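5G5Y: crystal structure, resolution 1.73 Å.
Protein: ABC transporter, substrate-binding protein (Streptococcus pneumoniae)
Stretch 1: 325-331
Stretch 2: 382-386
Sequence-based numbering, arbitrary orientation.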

# COMPACT_ATOMS: atom_id res chain seq x y z
N TRP A 325 -13.20 24.54 -6.02
CA TRP A 325 -13.57 23.78 -4.83
C TRP A 325 -12.59 22.61 -4.66
O TRP A 325 -12.06 22.39 -3.56
CB TRP A 325 -15.02 23.25 -4.95
CG TRP A 325 -15.51 22.66 -3.70
CD1 TRP A 325 -16.22 23.28 -2.74
CD2 TRP A 325 -15.29 21.30 -3.23
NE1 TRP A 325 -16.48 22.42 -1.70
CE2 TRP A 325 -15.90 21.21 -1.96
CE3 TRP A 325 -14.61 20.19 -3.73
CZ2 TRP A 325 -15.89 20.03 -1.20
CZ3 TRP A 325 -14.57 19.02 -2.97
CH2 TRP A 325 -15.24 18.94 -1.73
N ILE A 326 -12.31 21.91 -5.74
CA ILE A 326 -11.35 20.76 -5.66
C ILE A 326 -9.97 21.30 -5.27
O ILE A 326 -9.26 20.73 -4.39
CB ILE A 326 -11.28 19.96 -6.97
CG1 ILE A 326 -12.62 19.28 -7.23
CG2 ILE A 326 -10.19 18.86 -6.89
CD1 ILE A 326 -12.82 18.76 -8.64
N ASP A 327 -9.55 22.41 -5.88
CA ASP A 327 -8.24 22.96 -5.51
C ASP A 327 -8.07 23.35 -4.02
O ASP A 327 -6.96 23.17 -3.47
CB ASP A 327 -7.80 24.07 -6.43
CG ASP A 327 -6.31 24.26 -6.41
OD1 ASP A 327 -5.58 23.25 -6.66
OD2 ASP A 327 -5.88 25.39 -6.10
N ALA A 328 -9.15 23.76 -3.35
CA ALA A 328 -9.09 24.09 -1.93
C ALA A 328 -8.73 22.82 -1.13
O ALA A 328 -8.12 22.92 -0.06
CB ALA A 328 -10.41 24.67 -1.50
N GLN A 329 -9.05 21.63 -1.66
CA GLN A 329 -8.75 20.37 -0.97
C GLN A 329 -7.24 20.05 -0.99
O GLN A 329 -6.77 19.34 -0.10
CB GLN A 329 -9.51 19.19 -1.53
CG GLN A 329 -10.98 19.45 -1.82
CD GLN A 329 -11.72 20.16 -0.69
OE1 GLN A 329 -11.65 19.73 0.46
NE2 GLN A 329 -12.39 21.27 -1.00
N TYR A 330 -6.53 20.59 -1.99
CA TYR A 330 -5.09 20.45 -2.16
C TYR A 330 -4.24 21.49 -1.42
O TYR A 330 -3.02 21.39 -1.44
CB TYR A 330 -4.73 20.44 -3.65
CG TYR A 330 -5.10 19.17 -4.35
CD1 TYR A 330 -4.39 17.98 -4.10
CD2 TYR A 330 -6.13 19.13 -5.27
CE1 TYR A 330 -4.74 16.79 -4.74
CE2 TYR A 330 -6.47 17.95 -5.94
CZ TYR A 330 -5.76 16.78 -5.67
OH TYR A 330 -6.11 15.61 -6.32
N ALA A 331 -4.86 22.50 -0.78
CA ALA A 331 -4.12 23.33 0.18
C ALA A 331 -3.59 22.39 1.27
O ALA A 331 -4.34 21.53 1.77
CB ALA A 331 -5.02 24.42 0.79
N GLY A 382 -11.49 11.88 -0.39
CA GLY A 382 -11.48 12.67 -1.59
C GLY A 382 -10.08 13.00 -2.08
O GLY A 382 -9.08 12.46 -1.57
N PRO A 383 -10.00 13.93 -3.06
CA PRO A 383 -8.72 14.27 -3.66
C PRO A 383 -7.90 15.16 -2.71
O PRO A 383 -8.43 16.12 -2.11
CB PRO A 383 -9.14 15.03 -4.92
CG PRO A 383 -10.39 15.73 -4.50
CD PRO A 383 -11.09 14.79 -3.56
N LEU A 384 -6.61 14.85 -2.57
CA LEU A 384 -5.75 15.53 -1.64
C LEU A 384 -4.31 15.10 -1.83
O LEU A 384 -4.00 14.07 -2.50
CB LEU A 384 -6.20 15.25 -0.17
CG LEU A 384 -6.07 13.80 0.36
CD1 LEU A 384 -4.69 13.51 0.91
CD2 LEU A 384 -7.15 13.50 1.44
N ALA A 385 -3.41 15.89 -1.25
CA ALA A 385 -2.00 15.57 -1.27
C ALA A 385 -1.28 15.95 -0.00
O ALA A 385 -1.36 17.09 0.45
CB ALA A 385 -1.29 16.22 -2.43
N ILE A 386 -0.56 14.96 0.53
CA ILE A 386 0.37 15.14 1.65
C ILE A 386 1.75 14.70 1.16
O ILE A 386 1.97 13.51 0.83
CB ILE A 386 -0.03 14.34 2.88
CG1 ILE A 386 -1.48 14.70 3.28
CG2 ILE A 386 0.89 14.63 4.06
CD1 ILE A 386 -2.08 13.79 4.32
O HOH W 1 -1.35 19.57 -0.29

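What holds the centre of this contact together? The answer lies mainly with two residues, Y330 and P383, which lose more surface to the opposing stretch than any others. The CA-to-CB bond of P383 points toward stretch 1, presenting the pyrrolidine ring to two neighbours there. I326 offers a methyl group, with its CG2 3.9 Å from CG of P383, while the tyrosine ring comes in with CZ of Y330 3.9 Å from CB of P383. The proline ring is compact and apolar, so its contacts with the isoleucine methyl and the tyrosine ring are van der Waals packing. The phenolic oxygen also lies close, OH of Y330 being 3.4 Å from CB of P383, but this is a van der Waals contact; the hydroxyl finds its hydrogen bonding elsewhere in the structure.

How does Y330 reach so much of stretch 2? Its CA-to-CB bond points sideways, but with chi1 at -74° (m) the end of the side chain comes nearer, and the ring lies along the backbone from P383 to A385. The carbonyl oxygen of P383 sits over one face of the ring. Farther along, CE1 of Y330 is 3.4 Å from the carbonyl carbon C of L384, and CD1 of Y330 is 3.7 Å from N of A385, both approaches being oblique. The methyl group of A385 adds an apolar touch, its CB 3.9 Å from CD1 of Y330. The aromatic ring thus packs against peptide groups as well as side chains.

Where do the two backbones come closest, and how do Q329 and L384 sit there? Stretch 1 is helical at W325, a helix already under way when the stretch opens, and A331 lies in a loop, whereas stretch 2 enters a strand at L384; the nearest pair of CA atoms belongs to Y330 and L384, 5.0 Å apart. L384 directs its CA-to-CB bond away overall, although its CB still lies 4.1 Å from O of Q329. Q329 starts toward stretch 2, placing its CB 3.3 Å from O of P383, but its end leads away. There NE2 of Q329 donates a hydrogen bond of 2.8 Å to O of W325, nearly straight at 165°, so the amide nitrogen turns back onto its own helix while its aliphatic base packs against the other stretch.

What joins the stretches at the polar edge, given that no direct hydrogen bond crosses between them? A single water makes the link. Water 1 donates to O of Y330 at 2.7 Å and to O of A385 at 2.6 Å. Two carbonyl oxygens are both acceptors and cannot hydrogen-bond to each other, but a water can spend one proton on each. The bridge ties the backbone of Y330 to the strand at A385, adding polar bonds to a contact otherwise built from close packing.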